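Local coordinates for suppressor protein MPT5 (Saccharomyces cerevisiae, PDB 5BZ1) that binds short sequence elements in the 3'-UTRs of target mRNAs through this Pumilio-homology domain and regulates their expression post-transcriptionally, at residues L8-L13 with N39-L44; L73-K78 with V109-Q114; V307-L312 with V370-L375. All coordinates share one frame; numbering follows the deposited sequence.

Contact 1 (L8-L13 with N39-L44); sequences LPLRDL and NMVRDL
L10 carries this contact, lying against M40, V41 and L44 of helix 38-49. Its CB already points at that helix. CG stands anti to the carbonyl carbon, beside the backbone N (chi1 -59°). From CG the CD1 methyl reaches farthest across. L10 CD1 meets M40 CE at 3.5 Å. The M40 chain is bent at its last torsion (chi3 62°), which places this methyl against the leucine. The same L10 CD1 is 4.0 Å from V41 CB, and both M40 and V41 are crossed obliquely. Nearer the backbone, L10 CB is 3.8 Å from L44 CD1. That L44 methyl also lies by the main chain, with L10 O 3.7 Å from L44 CD1. This is van der Waals contact; L10 O is hydrogen-bonded to the Y15 hydroxyl and accepts a weak bond from L13 N.

R11 comes next and adds a smaller share. R11 N is 3.9 Å from L44 CD1, while its guanidinium turns off from the helix. There R11 NH2 pairs with D12 OD1 at 3.4 Å. No N-H points at the oxygen, so charge alone draws the two together. A backbone bond from D12 N to P9 O (3.0 Å) closes the short 3-10 turn that presents L10.

The touching residues all belong to Pumilio repeat 1, at the N-terminal end of the domain. The turn leads into helix 15-19, whose Y15 also touches V41 and L44. At the end of the turn, L13 packs on L18 of that helix and on F27 of helix 22-32. V41 packs further on K31 and L32 of helix 22-32. The turn therefore sits beside helix 38-49, with L10 and Y15 both packed against residues of that helix.

Contact 2 (L73-K78 with V109-Q114); sequences LTAEQK and VDNEVQ
V109 passes its CA 4.4 Å from K78 CD, a loose approach. D110 brings the main polar group. D110 OD2 lies 3.4 Å from A75 CA. It uses its anti lone pair to accept from Q114 NE2, and it also accepts from a water. That water donates to L73 O as well and accepts from K78 NZ, so it bridges the segments. K78 NZ is further hydrogen-bonded to T108 O and C70 O. D110 N gives a nearly straight bond to Q114 OE1 (2.7 Å, 174°), coming from above the amide carbonyl plane. D110 and Q114 thus grip each other twice.

N111 is the N-cap of helix 112-121: its OD1 accepts from Q114 N at 3.0 Å. Q114 lies across the K78 chain at about a right angle, with Q114 OE1 3.5 Å from K78 CD. Q114 NE2 also bonds T79 OG1. An alanine in place of Q114 would probably leave D110 N without its acceptor and OD2 without the NE2 donor, so that the carboxylate could turn.

T74 and Q77 form a capping box at the start of helix 75-85. The arrangement joins two capped helix starts, from Pumilio repeats 2 and 3, side by side as in the stacked helical repeats of the PUF fold.

Contact 3 (V307-L312 with V370-L375); sequences VNLNVL and VLTKEL
L309 reaches from helix 309-312 to L371, T372 and L375 of helix 354-375. Its CB sets out toward that helix. CG stands anti to the backbone N (chi1 176°), carrying the branch point across. L309 CG meets L375 CD1 at 3.6 Å. Here the two leucine side chains run antiparallel past one another. The tip then splits. L309 CD1 lies 3.7 Å from T372 OG1, and the leucine crosses the threonine at about a right angle. L309 CD2 goes to the helix itself. It packs on L371 CB at 3.6 Å and lies 3.7 Å from T372 N. L375 CD1 is 3.8 Å from this same CD2, so the methyl is held between L371, T372 and L375.

T372 OG1 lies against the leucine methyls, and is hydrogen-bonded within its own helix to L368 O. N310 adds a minor contact. N310 OD1 approaches L375 CD2 at 4.2 Å and is itself hydrogen-bonded to R314 NH2.

The first segment belongs to Pumilio repeat 8. Helix 318-326 also packs here: its L322 touches L309 and its L326 touches T372. I313 packs on T372 and L375, and I388 and V392 of helix 385-398 also reach T372. The contact thus joins the start of repeat 8 to the C-terminal helices of the domain.

Contacts 1 and 2 are neighbours near the N-terminal end of the domain, with centres about 22 Å apart. They touch directly. D43 OD1 of contact 1 probably accepts a hydrogen bond from Q77 NE2 of contact 2 (2.9 Å), and R42 packs on L73 and T74. Repeat 1 is thereby tied to repeat 2, and contact 2 passes the connection on to repeat 3. Contact 3 lies on the other side of the chain's centre, its own centre about 81 Å from that of contact 1 and about 66 Å from that of contact 2. Nearest atoms come within about 14, 15 and 8 Å of the bound RNA for contacts 1, 2 and 3. Contacts 1 and 3 are mainly apolar, contact 2 largely polar.

Contact 1 (L8-L13 with N39-L44)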
loop_
_atom_site.group_PDB
_atom_site.type_symbol
_atom_site.label_atom_id
_atom_site.label_comp_id
_atom_site.label_asym_id
_atom_site.label_seq_id
_atom_site.Cartn_x
_atom_site.Cartn_y
_atom_site.Cartn_z
ATOM N N LEU A 8 35.727 -3.930 36.935
ATOM C CA LEU A 8 36.042 -5.317 36.599
ATOM C C LEU A 8 36.599 -5.438 35.182
ATOM O O LEU A 8 36.230 -4.665 34.297
ATOM C CB LEU A 8 34.791 -6.194 36.733
ATOM C CG LEU A 8 34.112 -6.252 38.102
ATOM C CD1 LEU A 8 32.825 -7.066 38.050
ATOM C CD2 LEU A 8 35.060 -6.826 39.133
ATOM N N PRO A 9 37.505 -6.407 34.964
ATOM C CA PRO A 9 37.931 -6.711 33.593
ATOM C C PRO A 9 36.767 -7.286 32.793
ATOM O O PRO A 9 35.941 -7.999 33.364
ATOM C CB PRO A 9 39.024 -7.770 33.783
ATOM C CG PRO A 9 38.817 -8.315 35.161
ATOM C CD PRO A 9 38.254 -7.184 35.967
ATOM N N LEU A 10 36.705 -6.978 31.501
ATOM C CA LEU A 10 35.600 -7.409 30.648
ATOM C C LEU A 10 35.501 -8.933 30.589
ATOM O O LEU A 10 34.425 -9.492 30.372
ATOM C CB LEU A 10 35.771 -6.836 29.240
ATOM C CG LEU A 10 35.816 -5.311 29.155
ATOM C CD1 LEU A 10 36.030 -4.834 27.733
ATOM C CD2 LEU A 10 34.538 -4.716 29.711
ATOM N N ARG A 11 36.641 -9.581 30.794
ATOM C CA ARG A 11 36.776 -11.030 30.771
ATOM C C ARG A 11 35.918 -11.709 31.843
ATOM O O ARG A 11 35.556 -12.880 31.711
ATOM C CB ARG A 11 38.247 -11.379 31.012
ATOM C CG ARG A 11 38.804 -12.512 30.168
ATOM C CD ARG A 11 40.225 -12.833 30.609
ATOM N NE ARG A 11 40.307 -12.953 32.062
ATOM C CZ ARG A 11 40.166 -14.093 32.730
ATOM N NH1 ARG A 11 39.941 -15.226 32.077
ATOM N NH2 ARG A 11 40.253 -14.104 34.056
ATOM N N ASP A 12 35.596 -10.969 32.901
ATOM C CA ASP A 12 34.932 -11.542 34.071
ATOM C C ASP A 12 33.500 -11.047 34.282
ATOM O O ASP A 12 32.883 -11.345 35.304
ATOM C CB ASP A 12 35.755 -11.268 35.331
ATOM C CG ASP A 12 37.103 -11.959 35.306
ATOM O OD1 ASP A 12 37.153 -13.165 34.984
ATOM O OD2 ASP A 12 38.113 -11.295 35.610
ATOM N N LEU A 13 32.973 -10.296 33.322
ATOM C CA LEU A 13 31.602 -9.797 33.414
ATOM C C LEU A 13 30.585 -10.910 33.165
ATOM O O LEU A 13 30.821 -11.802 32.348
ATOM C CB LEU A 13 31.374 -8.659 32.415
ATOM C CG LEU A 13 32.109 -7.352 32.698
ATOM C CD1 LEU A 13 31.754 -6.298 31.660
ATOM C CD2 LEU A 13 31.782 -6.855 34.094
ATOM N N ASN A 39 35.605 -4.216 19.972
ATOM C CA ASN A 39 35.800 -5.573 19.476
ATOM C C ASN A 39 35.864 -6.621 20.587
ATOM O O ASN A 39 35.270 -7.694 20.473
ATOM C CB ASN A 39 37.061 -5.658 18.608
ATOM C CG ASN A 39 36.865 -5.061 17.227
ATOM O OD1 ASN A 39 35.738 -4.863 16.775
ATOM N ND2 ASN A 39 37.971 -4.782 16.544
ATOM N N MET A 40 36.587 -6.310 21.659
ATOM C CA MET A 40 36.762 -7.273 22.745
ATOM C C MET A 40 35.481 -7.510 23.539
ATOM O O MET A 40 35.146 -8.654 23.850
ATOM C CB MET A 40 37.895 -6.857 23.682
ATOM C CG MET A 40 38.269 -7.941 24.674
ATOM S SD MET A 40 39.717 -7.501 25.637
ATOM C CE MET A 40 39.109 -6.035 26.470
ATOM N N VAL A 41 34.758 -6.441 23.865
ATOM C CA VAL A 41 33.501 -6.603 24.587
ATOM C C VAL A 41 32.470 -7.292 23.697
ATOM O O VAL A 41 31.617 -8.020 24.189
ATOM C CB VAL A 41 32.951 -5.266 25.157
ATOM C CG1 VAL A 41 32.196 -4.478 24.092
ATOM C CG2 VAL A 41 32.040 -5.536 26.340
ATOM N N ARG A 42 32.573 -7.075 22.387
ATOM C CA ARG A 42 31.658 -7.681 21.426
ATOM C C ARG A 42 31.859 -9.193 21.412
ATOM O O ARG A 42 30.905 -9.963 21.569
ATOM C CB ARG A 42 31.904 -7.108 20.026
ATOM C CG ARG A 42 31.045 -7.721 18.921
ATOM C CD ARG A 42 31.593 -7.382 17.539
ATOM N NE ARG A 42 32.922 -7.948 17.343
ATOM C CZ ARG A 42 33.767 -7.584 16.384
ATOM N NH1 ARG A 42 33.434 -6.639 15.518
ATOM N NH2 ARG A 42 34.958 -8.163 16.300
ATOM N N ASP A 43 33.112 -9.603 21.242
ATOM C CA ASP A 43 33.464 -11.013 21.147
ATOM C C ASP A 43 33.198 -11.779 22.447
ATOM O O ASP A 43 32.685 -12.896 22.417
ATOM C CB ASP A 43 34.927 -11.161 20.720
ATOM C CG ASP A 43 35.192 -10.599 19.334
ATOM O OD1 ASP A 43 34.227 -10.467 18.554
ATOM O OD2 ASP A 43 36.363 -10.295 19.026
ATOM N N LEU A 44 33.548 -11.179 23.583
ATOM C CA LEU A 44 33.311 -11.804 24.885
ATOM C C LEU A 44 31.812 -11.987 25.140
ATOM O O LEU A 44 31.354 -13.070 25.514
ATOM C CB LEU A 44 33.941 -10.967 26.004
ATOM C CG LEU A 44 35.469 -10.984 26.113
ATOM C CD1 LEU A 44 35.980 -9.853 26.996
ATOM C CD2 LEU A 44 35.949 -12.316 26.655
#

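Contact 2 (L73-K78 with V109-Q114)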
loop_
_atom_site.group_PDB
_atom_site.type_symbol
_atom_site.label_atom_id
_atom_site.label_comp_id
_atom_site.label_asym_id
_atom_site.label_seq_id
_atom_site.Cartn_x
_atom_site.Cartn_y
_atom_site.Cartn_z
ATOM N N LEU A 73 28.667 -6.396 14.866
ATOM C CA LEU A 73 28.902 -7.816 14.587
ATOM C C LEU A 73 29.641 -8.047 13.266
ATOM O O LEU A 73 29.402 -7.346 12.281
ATOM C CB LEU A 73 27.581 -8.596 14.561
ATOM C CG LEU A 73 26.795 -8.767 15.864
ATOM C CD1 LEU A 73 25.520 -9.570 15.630
ATOM C CD2 LEU A 73 27.651 -9.430 16.927
ATOM N N THR A 74 30.544 -9.025 13.253
ATOM C CA THR A 74 31.166 -9.472 12.011
ATOM C C THR A 74 30.098 -10.164 11.176
ATOM O O THR A 74 29.037 -10.506 11.692
ATOM C CB THR A 74 32.296 -10.481 12.271
ATOM O OG1 THR A 74 31.749 -11.665 12.865
ATOM C CG2 THR A 74 33.358 -9.890 13.198
ATOM N N ALA A 75 30.378 -10.375 9.893
ATOM C CA ALA A 75 29.448 -11.086 9.025
ATOM C C ALA A 75 29.201 -12.499 9.546
ATOM O O ALA A 75 28.067 -12.984 9.528
ATOM C CB ALA A 75 29.970 -11.130 7.608
ATOM N N GLU A 76 30.266 -13.154 9.998
ATOM C CA GLU A 76 30.154 -14.486 10.585
ATOM C C GLU A 76 29.231 -14.480 11.802
ATOM O O GLU A 76 28.347 -15.330 11.918
ATOM C CB GLU A 76 31.529 -15.024 10.986
ATOM C CG GLU A 76 32.137 -15.991 9.986
ATOM C CD GLU A 76 33.272 -16.807 10.581
ATOM O OE1 GLU A 76 33.952 -16.306 11.502
ATOM O OE2 GLU A 76 33.478 -17.954 10.127
ATOM N N GLN A 77 29.445 -13.523 12.702
ATOM C CA GLN A 77 28.637 -13.409 13.914
ATOM C C GLN A 77 27.158 -13.152 13.613
ATOM O O GLN A 77 26.282 -13.719 14.264
ATOM C CB GLN A 77 29.193 -12.318 14.840
ATOM C CG GLN A 77 30.452 -12.723 15.616
ATOM C CD GLN A 77 31.134 -11.540 16.291
ATOM O OE1 GLN A 77 30.968 -10.393 15.874
ATOM N NE2 GLN A 77 31.907 -11.818 17.337
ATOM N N LYS A 78 26.877 -12.302 12.628
ATOM C CA LYS A 78 25.488 -11.987 12.295
ATOM C C LYS A 78 24.782 -13.159 11.604
ATOM O O LYS A 78 23.594 -13.400 11.827
ATOM C CB LYS A 78 25.389 -10.711 11.449
ATOM C CG LYS A 78 23.955 -10.327 11.086
ATOM C CD LYS A 78 23.871 -8.921 10.507
ATOM C CE LYS A 78 24.156 -7.877 11.570
ATOM N NZ LYS A 78 24.554 -6.576 10.966
ATOM N N VAL A 109 21.565 -6.432 7.284
ATOM C CA VAL A 109 22.073 -7.680 6.702
ATOM C C VAL A 109 23.339 -7.423 5.884
ATOM O O VAL A 109 23.454 -6.392 5.218
ATOM C CB VAL A 109 21.030 -8.406 5.826
ATOM C CG1 VAL A 109 19.942 -9.026 6.686
ATOM C CG2 VAL A 109 20.434 -7.456 4.791
ATOM N N ASP A 110 24.284 -8.359 5.945
ATOM C CA ASP A 110 25.574 -8.194 5.284
ATOM C C ASP A 110 25.579 -8.759 3.870
ATOM O O ASP A 110 26.292 -8.260 2.996
ATOM C CB ASP A 110 26.674 -8.888 6.090
ATOM C CG ASP A 110 26.873 -8.277 7.457
ATOM O OD1 ASP A 110 27.134 -7.057 7.533
ATOM O OD2 ASP A 110 26.762 -9.017 8.457
ATOM N N ASN A 111 24.791 -9.807 3.647
ATOM C CA ASN A 111 24.866 -10.548 2.393
ATOM C C ASN A 111 23.606 -11.351 2.076
ATOM O O ASN A 111 22.660 -11.396 2.869
ATOM C CB ASN A 111 26.085 -11.478 2.412
ATOM C CG ASN A 111 26.083 -12.417 3.610
ATOM O OD1 ASN A 111 25.097 -13.111 3.868
ATOM N ND2 ASN A 111 27.184 -12.430 4.356
ATOM N N GLU A 112 23.631 -12.004 0.918
ATOM C CA GLU A 112 22.507 -12.782 0.407
ATOM C C GLU A 112 22.185 -13.985 1.296
ATOM O O GLU A 112 21.015 -14.342 1.473
ATOM C CB GLU A 112 22.831 -13.263 -1.009
ATOM C CG GLU A 112 21.671 -13.915 -1.748
ATOM C CD GLU A 112 20.954 -12.948 -2.665
ATOM O OE1 GLU A 112 21.219 -11.732 -2.559
ATOM O OE2 GLU A 112 20.133 -13.398 -3.492
ATOM N N VAL A 113 23.227 -14.613 1.836
ATOM C CA VAL A 113 23.064 -15.761 2.721
ATOM C C VAL A 113 22.143 -15.424 3.893
ATOM O O VAL A 113 21.215 -16.176 4.200
ATOM C CB VAL A 113 24.424 -16.260 3.246
ATOM C CG1 VAL A 113 24.232 -17.335 4.309
ATOM C CG2 VAL A 113 25.272 -16.786 2.096
ATOM N N GLN A 114 22.394 -14.285 4.529
ATOM C CA GLN A 114 21.580 -13.833 5.652
ATOM C C GLN A 114 20.143 -13.534 5.233
ATOM O O GLN A 114 19.201 -13.866 5.951
ATOM C CB GLN A 114 22.208 -12.596 6.296
ATOM C CG GLN A 114 23.505 -12.880 7.061
ATOM C CD GLN A 114 24.240 -11.611 7.453
ATOM O OE1 GLN A 114 23.683 -10.515 7.378
ATOM N NE2 GLN A 114 25.500 -11.753 7.867
HETATM O O HOH W 1 27.116 -7.538 10.527
#

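Contact 3 (V307-L312 with V370-L375)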
loop_
_atom_site.group_PDB
_atom_site.type_symbol
_atom_site.label_atom_id
_atom_site.label_comp_id
_atom_site.label_asym_id
_atom_site.label_seq_id
_atom_site.Cartn_x
_atom_site.Cartn_y
_atom_site.Cartn_z
ATOM N N VAL A 307 -28.889 9.521 -17.692
ATOM C CA VAL A 307 -30.096 8.794 -17.318
ATOM C C VAL A 307 -30.409 8.959 -15.827
ATOM O O VAL A 307 -31.563 9.165 -15.444
ATOM C CB VAL A 307 -29.981 7.294 -17.680
ATOM C CG1 VAL A 307 -31.129 6.498 -17.084
ATOM C CG2 VAL A 307 -29.943 7.107 -19.196
ATOM N N ASN A 308 -29.374 8.896 -14.995
ATOM C CA ASN A 308 -29.543 8.935 -13.544
ATOM C C ASN A 308 -29.273 10.305 -12.927
ATOM O O ASN A 308 -29.026 10.406 -11.726
ATOM C CB ASN A 308 -28.640 7.888 -12.880
ATOM C CG ASN A 308 -28.989 6.474 -13.291
ATOM O OD1 ASN A 308 -29.889 5.854 -12.724
ATOM N ND2 ASN A 308 -28.276 5.955 -14.283
ATOM N N LEU A 309 -29.334 11.351 -13.749
ATOM C CA LEU A 309 -28.977 12.708 -13.322
ATOM C C LEU A 309 -29.782 13.190 -12.116
ATOM O O LEU A 309 -29.246 13.847 -11.221
ATOM C CB LEU A 309 -29.139 13.686 -14.491
ATOM C CG LEU A 309 -28.909 15.177 -14.232
ATOM C CD1 LEU A 309 -27.521 15.439 -13.677
ATOM C CD2 LEU A 309 -29.125 15.974 -15.505
ATOM N N ASN A 310 -31.066 12.849 -12.095
ATOM C CA ASN A 310 -31.967 13.303 -11.041
ATOM C C ASN A 310 -31.593 12.796 -9.643
ATOM O O ASN A 310 -31.786 13.498 -8.647
ATOM C CB ASN A 310 -33.400 12.891 -11.366
ATOM C CG ASN A 310 -34.413 13.635 -10.532
ATOM O OD1 ASN A 310 -34.284 14.839 -10.315
ATOM N ND2 ASN A 310 -35.419 12.920 -10.043
ATOM N N VAL A 311 -31.077 11.572 -9.578
ATOM C CA VAL A 311 -30.641 10.982 -8.314
ATOM C C VAL A 311 -29.272 11.522 -7.908
ATOM O O VAL A 311 -29.054 11.891 -6.752
ATOM C CB VAL A 311 -30.587 9.445 -8.405
ATOM C CG1 VAL A 311 -29.836 8.848 -7.220
ATOM C CG2 VAL A 311 -31.989 8.872 -8.486
ATOM N N LEU A 312 -28.363 11.576 -8.876
ATOM C CA LEU A 312 -26.977 11.972 -8.636
ATOM C C LEU A 312 -26.822 13.424 -8.169
ATOM O O LEU A 312 -26.069 13.702 -7.236
ATOM C CB LEU A 312 -26.141 11.725 -9.894
ATOM C CG LEU A 312 -25.909 10.261 -10.268
ATOM C CD1 LEU A 312 -25.415 10.135 -11.697
ATOM C CD2 LEU A 312 -24.913 9.617 -9.312
ATOM N N VAL A 370 -27.189 20.948 -20.261
ATOM C CA VAL A 370 -28.497 21.590 -20.355
ATOM C C VAL A 370 -29.524 20.918 -19.438
ATOM O O VAL A 370 -30.357 21.593 -18.839
ATOM C CB VAL A 370 -29.017 21.707 -21.822
ATOM C CG1 VAL A 370 -27.948 22.297 -22.724
ATOM C CG2 VAL A 370 -29.471 20.362 -22.366
ATOM N N LEU A 371 -29.452 19.594 -19.317
ATOM C CA LEU A 371 -30.341 18.872 -18.413
ATOM C C LEU A 371 -30.037 19.247 -16.964
ATOM O O LEU A 371 -30.945 19.375 -16.139
ATOM C CB LEU A 371 -30.225 17.359 -18.615
ATOM C CG LEU A 371 -30.792 16.775 -19.909
ATOM C CD1 LEU A 371 -30.590 15.269 -19.961
ATOM C CD2 LEU A 371 -32.262 17.114 -20.038
ATOM N N THR A 372 -28.755 19.432 -16.665
ATOM C CA THR A 372 -28.331 19.868 -15.338
ATOM C C THR A 372 -28.866 21.267 -15.019
ATOM O O THR A 372 -29.372 21.509 -13.921
ATOM C CB THR A 372 -26.795 19.848 -15.201
ATOM O OG1 THR A 372 -26.312 18.513 -15.400
ATOM C CG2 THR A 372 -26.375 20.323 -13.826
ATOM N N LYS A 373 -28.763 22.177 -15.987
ATOM C CA LYS A 373 -29.230 23.552 -15.821
ATOM C C LYS A 373 -30.736 23.607 -15.544
ATOM O O LYS A 373 -31.191 24.418 -14.736
ATOM C CB LYS A 373 -28.890 24.389 -17.061
ATOM C CG LYS A 373 -29.005 25.900 -16.857
ATOM C CD LYS A 373 -29.047 26.656 -18.187
ATOM C CE LYS A 373 -27.720 26.600 -18.935
ATOM N NZ LYS A 373 -26.839 27.768 -18.639
ATOM N N GLU A 374 -31.499 22.742 -16.212
ATOM C CA GLU A 374 -32.948 22.679 -16.021
ATOM C C GLU A 374 -33.310 22.237 -14.602
ATOM O O GLU A 374 -34.359 22.609 -14.075
ATOM C CB GLU A 374 -33.585 21.707 -17.024
ATOM C CG GLU A 374 -33.481 22.099 -18.494
ATOM C CD GLU A 374 -34.087 21.046 -19.413
ATOM O OE1 GLU A 374 -34.258 19.893 -18.960
ATOM O OE2 GLU A 374 -34.392 21.370 -20.581
ATOM N N LEU A 375 -32.436 21.433 -13.999
ATOM C CA LEU A 375 -32.690 20.844 -12.687
ATOM C C LEU A 375 -32.282 21.752 -11.530
ATOM O O LEU A 375 -32.651 21.502 -10.383
ATOM C CB LEU A 375 -31.961 19.504 -12.559
ATOM C CG LEU A 375 -32.574 18.324 -13.306
ATOM C CD1 LEU A 375 -31.781 17.054 -13.060
ATOM C CD2 LEU A 375 -34.006 18.143 -12.862
#